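Side-chain contact in contact-dependent inhibitor A (Enterobacter cloacae subsp. cloacae, PDB 4NTQ), which is the C-terminal toxin region of a contact-dependent inhibition protein, a ribosomal RNase delivered into target bacteria, in complex with its immunity protein: residues Lys221-Gly224 with Thr225-Ser228. Numbering follows the deposited sequence.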
loop_
_atom_site.group_PDB
_atom_site.type_symbol
_atom_site.label_atom_id
_atom_site.label_comp_id
_atom_site.label_asym_id
_atom_site.label_seq_id
_atom_site.Cartn_x
_atom_site.Cartn_y
_atom_site.Cartn_z
ATOM N N LYS A 221 3.430 6.579 -6.607
ATOM C CA LYS A 221 2.603 5.752 -7.478
ATOM C C LYS A 221 3.382 4.481 -7.804
ATOM O O LYS A 221 4.576 4.547 -8.122
ATOM C CB LYS A 221 2.279 6.490 -8.770
ATOM C CG LYS A 221 1.647 7.856 -8.594
ATOM C CD LYS A 221 0.129 7.780 -8.527
ATOM C CE LYS A 221 -0.477 9.173 -8.556
ATOM N NZ LYS A 221 -0.048 9.918 -9.763
ATOM N N ARG A 222 2.720 3.328 -7.725
ATOM C CA ARG A 222 3.351 2.063 -8.099
ATOM C C ARG A 222 3.588 2.018 -9.595
ATOM O O ARG A 222 2.666 2.246 -10.389
ATOM C CB ARG A 222 2.471 0.892 -7.702
ATOM C CG ARG A 222 3.071 -0.487 -7.950
ATOM C CD ARG A 222 2.278 -1.537 -7.166
ATOM N NE ARG A 222 2.494 -2.904 -7.633
ATOM C CZ ARG A 222 1.987 -3.984 -7.036
ATOM N NH1 ARG A 222 1.239 -3.851 -5.941
ATOM N NH2 ARG A 222 2.225 -5.197 -7.534
ATOM N N ILE A 223 4.825 1.731 -9.984
ATOM C CA ILE A 223 5.161 1.660 -11.403
ATOM C C ILE A 223 5.759 0.315 -11.777
ATOM O O ILE A 223 6.519 0.208 -12.748
ATOM C CB ILE A 223 6.076 2.814 -11.865
ATOM C CG1 ILE A 223 7.315 2.917 -10.981
ATOM C CG2 ILE A 223 5.309 4.127 -11.879
ATOM C CD1 ILE A 223 8.368 3.914 -11.518
ATOM N N GLY A 224 5.418 -0.704 -10.989
ATOM C CA GLY A 224 5.659 -2.079 -11.386
ATOM C C GLY A 224 6.220 -3.051 -10.361
ATOM O O GLY A 224 6.767 -2.668 -9.322
ATOM N N THR A 225 6.076 -4.336 -10.672
ATOM C CA THR A 225 6.760 -5.386 -9.937
ATOM C C THR A 225 8.041 -5.670 -10.704
ATOM O O THR A 225 8.005 -5.727 -11.921
ATOM C CB THR A 225 5.904 -6.650 -9.873
ATOM O OG1 THR A 225 4.767 -6.416 -9.029
ATOM C CG2 THR A 225 6.723 -7.812 -9.318
ATOM N N TYR A 226 9.167 -5.828 -10.011
ATOM C CA TYR A 226 10.473 -5.957 -10.672
ATOM C C TYR A 226 11.274 -7.160 -10.193
ATOM O O TYR A 226 11.126 -7.589 -9.046
ATOM C CB TYR A 226 11.318 -4.693 -10.459
ATOM C CG TYR A 226 10.781 -3.477 -11.179
ATOM C CD1 TYR A 226 11.420 -2.973 -12.310
ATOM C CD2 TYR A 226 9.630 -2.836 -10.733
ATOM C CE1 TYR A 226 10.921 -1.856 -12.975
ATOM C CE2 TYR A 226 9.134 -1.739 -11.379
ATOM C CZ TYR A 226 9.776 -1.248 -12.504
ATOM O OH TYR A 226 9.258 -0.146 -13.142
ATOM N N ASP A 227 12.135 -7.695 -11.061
ATOM C CA ASP A 227 13.019 -8.795 -10.653
ATOM C C ASP A 227 14.241 -8.300 -9.880
ATOM O O ASP A 227 14.329 -7.117 -9.544
ATOM C CB ASP A 227 13.392 -9.734 -11.816
ATOM C CG ASP A 227 14.337 -9.109 -12.837
ATOM O OD1 ASP A 227 14.325 -9.600 -13.985
ATOM O OD2 ASP A 227 15.101 -8.169 -12.521
ATOM N N SER A 228 15.179 -9.200 -9.594
ATOM C CA SER A 228 16.281 -8.863 -8.691
ATOM C C SER A 228 17.282 -7.879 -9.308
ATOM O O SER A 228 18.173 -7.375 -8.620
ATOM C CB SER A 228 16.990 -10.125 -8.174
ATOM O OG SER A 228 17.643 -10.828 -9.215
#
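Between Arg222 and Tyr226 the chain runs as a strand of an antiparallel sheet, but it departs from regular beta geometry at Ile223 (psi near 25°) and Gly224 (phi 136°), where both residues bond through their backbones to Met215 of the adjacent strand, in the manner of a beta bulge. The irregularity lets Arg222 and Thr225, three residues apart, extend their side chains the same way, whereas a flat strand would set them on opposite faces. The Arg222 chain is stretched out, with CG anti to the backbone N (chi1 -176°), and its NH2 reaches Thr225 OG1 at 3.2 Å in a bent hydrogen bond, the oxygen lying somewhat off the guanidinium plane. The stronger partner of that hydroxyl is Lys214 NZ, from the neighbouring strand 213-216. The rest of the guanidinium is held elsewhere: NE bonds to Asp235 O, and NH1 forms a salt bridge to Glu30 of the ECL CdiI chain, tying this buried site to the toxin-immunity interface. Tyr226 instead folds its ring back along the strand. The edge of the ring lies beside Gly224, whose O sits in the ring plane 3.2 Å from CD2. At the far end, the phenol donates to the main chain three residues before it: Tyr226 OH is 2.8 Å from Ile223 O, approaching from above the carbonyl plane.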